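Local coordinates for chromosome partition protein Smc (Pyrococcus yayanosii, PDB 5XEI) that is probably required for chromosome condensation and partitioning, as a DNA-binding homodimer whose head domains hydrolyse ATP at the ends of long coiled-coil arms, at residues Y172-K176 against I357-K361. Residues are numbered along the deposited sequence; the frame is centred on the assembly and turned at random.
Sequences YDAKK and IEKEK
Tyr172 and Lys361 lie level with each other, their CA atoms 5.9 Å apart, where two antiparallel helical segments run side by side with axes 9.7 Å apart and an angle of 173° between their directions. One turn further along, Lys176 comes opposite Ile357. Ile357 packs against the other helix between these two levels: its CG2 methyl, anti to the backbone N, lies 3.6 Å from Lys176 CB and also packs against the carbonyl oxygen and CB of Tyr172, while CD1, at the end of the other branch, meets the CB of Lys175. The tyrosine ring leans over the opposing backbone, with Lys361 N over one face toward the rim. Ring atom CE2 lies 3.4 Å from Glu360 CB, and the Glu360 carboxylate stands nearly upright to the ring, 83° between planes, with OE1 at the ring edge. The segments belong to helices 170-246 and 321-383, which pair as the antiparallel coiled coil of the SMC arm; this contact joins them close to where the arm leaves the ABC-type ATPase head. Two salt bridges flank the apolar seam on one side. Lys361, its chain fully extended, swings CG away from its own backbone N (chi1 173°) and crosses to the other helix, where NZ makes a hydrogen-bonded salt bridge of 2.7 Å to the syn lone pair of Asp173 OD1. An asparagine in place of Asp173 would probably leave the Lys361 ammonium without its countercharge, near the like-charged Lys176 NZ 5.1 Å away. Lys361 also makes a cation-pi contact with Phe400. The equally extended Lys176 reaches the other way across, its NZ forming a longer salt bridge of 3.6 Å to Glu358 OE2, while OE1 of the same carboxylate accepts a hydrogen bond from Asn355 ND2.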
ATOM      1  N   TYR A 172      -2.556  -7.389  -5.935  1.00 59.52           N
ATOM      2  CA  TYR A 172      -2.424  -6.235  -6.817  1.00 52.42           C
ATOM      3  C   TYR A 172      -2.441  -4.936  -6.024  1.00 55.62           C
ATOM      4  O   TYR A 172      -1.757  -3.972  -6.387  1.00 52.01           O
ATOM      5  CB  TYR A 172      -3.542  -6.242  -7.860  1.00 50.14           C
ATOM      6  CG  TYR A 172      -3.462  -7.412  -8.794  1.00 47.89           C
ATOM      7  CD1 TYR A 172      -4.046  -8.634  -8.461  1.00 53.74           C
ATOM      8  CD2 TYR A 172      -2.784  -7.313 -10.003  1.00 48.67           C
ATOM      9  CE1 TYR A 172      -3.963  -9.730  -9.315  1.00 49.36           C
ATOM     10  CE2 TYR A 172      -2.695  -8.403 -10.868  1.00 49.56           C
ATOM     11  CZ  TYR A 172      -3.291  -9.605 -10.512  1.00 49.17           C
ATOM     12  OH  TYR A 172      -3.210 -10.694 -11.342  1.00 53.20           O
ATOM     13  N   ASP A 173      -3.209  -4.885  -4.931  1.00 58.00           N
ATOM     14  CA  ASP A 173      -3.234  -3.650  -4.152  1.00 56.43           C
ATOM     15  C   ASP A 173      -1.916  -3.410  -3.422  1.00 58.11           C
ATOM     16  O   ASP A 173      -1.501  -2.255  -3.262  1.00 58.94           O
ATOM     17  CB  ASP A 173      -4.412  -3.661  -3.193  1.00 58.01           C
ATOM     18  CG  ASP A 173      -5.729  -3.324  -3.890  1.00 63.90           C
ATOM     19  OD1 ASP A 173      -5.955  -2.137  -4.232  1.00 61.38           O
ATOM     20  OD2 ASP A 173      -6.537  -4.249  -4.110  1.00 65.51           O
ATOM     21  N   ALA A 174      -1.223  -4.475  -3.014  1.00 58.49           N
ATOM     22  CA  ALA A 174       0.117  -4.313  -2.455  1.00 57.38           C
ATOM     23  C   ALA A 174       1.092  -3.758  -3.491  1.00 61.96           C
ATOM     24  O   ALA A 174       1.867  -2.842  -3.196  1.00 61.81           O
ATOM     25  CB  ALA A 174       0.624  -5.644  -1.904  1.00 51.09           C
ATOM     26  N   LYS A 175       1.088  -4.305  -4.713  1.00 59.19           N
ATOM     27  CA  LYS A 175       1.952  -3.750  -5.755  1.00 53.53           C
ATOM     28  C   LYS A 175       1.595  -2.295  -6.034  1.00 53.05           C
ATOM     29  O   LYS A 175       2.445  -1.405  -5.940  1.00 56.02           O
ATOM     30  CB  LYS A 175       1.869  -4.578  -7.034  1.00 53.08           C
ATOM     31  CG  LYS A 175       2.597  -5.900  -6.943  1.00 54.06           C
ATOM     32  CD  LYS A 175       2.773  -6.513  -8.323  1.00 57.59           C
ATOM     33  CE  LYS A 175       3.709  -7.711  -8.250  1.00 67.34           C
ATOM     34  NZ  LYS A 175       3.975  -8.293  -9.592  1.00 72.43           N
ATOM     35  N   LYS A 176       0.324  -2.032  -6.344  1.00 52.13           N
ATOM     36  CA  LYS A 176      -0.107  -0.657  -6.557  1.00 52.14           C
ATOM     37  C   LYS A 176       0.409   0.286  -5.470  1.00 55.61           C
ATOM     38  O   LYS A 176       0.848   1.399  -5.774  1.00 53.89           O
ATOM     39  CB  LYS A 176      -1.631  -0.575  -6.636  1.00 47.88           C
ATOM     40  CG  LYS A 176      -2.133   0.878  -6.717  1.00 57.31           C
ATOM     41  CD  LYS A 176      -3.648   0.978  -6.734  1.00 59.89           C
ATOM     42  CE  LYS A 176      -4.090   2.407  -6.964  1.00 58.42           C
ATOM     43  NZ  LYS A 176      -5.569   2.508  -7.043  1.00 68.73           N
ATOM     44  N   ILE A 357      -1.760  -2.026 -13.218  1.00 47.95           N
ATOM     45  CA  ILE A 357      -2.193  -2.738 -12.025  1.00 47.67           C
ATOM     46  C   ILE A 357      -3.708  -2.656 -11.871  1.00 50.54           C
ATOM     47  O   ILE A 357      -4.387  -3.678 -11.694  1.00 44.08           O
ATOM     48  CB  ILE A 357      -1.465  -2.197 -10.788  1.00 46.99           C
ATOM     49  CG1 ILE A 357      -0.015  -2.670 -10.789  1.00 49.88           C
ATOM     50  CG2 ILE A 357      -2.134  -2.701  -9.539  1.00 48.83           C
ATOM     51  CD1 ILE A 357       0.146  -4.118 -10.383  1.00 49.55           C
ATOM     52  N   GLU A 358      -4.265  -1.441 -11.935  1.00 49.57           N
ATOM     53  CA  GLU A 358      -5.698  -1.295 -11.708  1.00 44.94           C
ATOM     54  C   GLU A 358      -6.488  -2.151 -12.681  1.00 51.47           C
ATOM     55  O   GLU A 358      -7.462  -2.807 -12.293  1.00 52.16           O
ATOM     56  CB  GLU A 358      -6.130   0.159 -11.837  1.00 41.18           C
ATOM     57  CG  GLU A 358      -5.423   1.091 -10.902  1.00 62.74           C
ATOM     58  CD  GLU A 358      -5.540   2.552 -11.342  1.00 73.86           C
ATOM     59  OE1 GLU A 358      -5.776   2.787 -12.559  1.00 71.79           O
ATOM     60  OE2 GLU A 358      -5.369   3.456 -10.479  1.00 75.88           O
ATOM     61  N   LYS A 359      -6.066  -2.182 -13.944  1.00 47.59           N
ATOM     62  CA  LYS A 359      -6.800  -2.947 -14.931  1.00 44.49           C
ATOM     63  C   LYS A 359      -6.614  -4.449 -14.738  1.00 41.56           C
ATOM     64  O   LYS A 359      -7.574  -5.207 -14.886  1.00 38.33           O
ATOM     65  CB  LYS A 359      -6.398  -2.495 -16.332  1.00 46.25           C
ATOM     66  CG  LYS A 359      -6.477  -0.982 -16.495  1.00 58.73           C
ATOM     67  CD  LYS A 359      -7.881  -0.430 -16.123  1.00 69.75           C
ATOM     68  CE  LYS A 359      -8.088   1.024 -16.604  1.00 72.11           C
ATOM     69  NZ  LYS A 359      -6.840   1.868 -16.408  1.00 58.89           N
ATOM     70  N   GLU A 360      -5.419  -4.902 -14.367  1.00 39.77           N
ATOM     71  CA  GLU A 360      -5.284  -6.292 -13.945  1.00 42.46           C
ATOM     72  C   GLU A 360      -6.207  -6.596 -12.769  1.00 47.94           C
ATOM     73  O   GLU A 360      -6.994  -7.549 -12.810  1.00 41.21           O
ATOM     74  CB  GLU A 360      -3.843  -6.588 -13.567  1.00 45.69           C
ATOM     75  CG  GLU A 360      -2.895  -6.568 -14.722  1.00 48.07           C
ATOM     76  CD  GLU A 360      -1.467  -6.762 -14.269  1.00 57.29           C
ATOM     77  OE1 GLU A 360      -1.085  -7.890 -13.878  1.00 65.56           O
ATOM     78  OE2 GLU A 360      -0.731  -5.764 -14.261  1.00 62.97           O
ATOM     79  N   LYS A 361      -6.112  -5.790 -11.706  1.00 47.74           N
ATOM     80  CA  LYS A 361      -6.978  -5.939 -10.538  1.00 42.96           C
ATOM     81  C   LYS A 361      -8.440  -6.082 -10.939  1.00 43.06           C
ATOM     82  O   LYS A 361      -9.126  -7.027 -10.533  1.00 43.97           O
ATOM     83  CB  LYS A 361      -6.784  -4.728  -9.627  1.00 46.20           C
ATOM     84  CG  LYS A 361      -7.709  -4.614  -8.440  1.00 45.60           C
ATOM     85  CD  LYS A 361      -7.535  -3.231  -7.795  1.00 51.74           C
ATOM     86  CE  LYS A 361      -8.270  -3.095  -6.458  1.00 49.41           C
ATOM     87  NZ  LYS A 361      -8.101  -1.741  -5.836  1.00 54.29           N
TER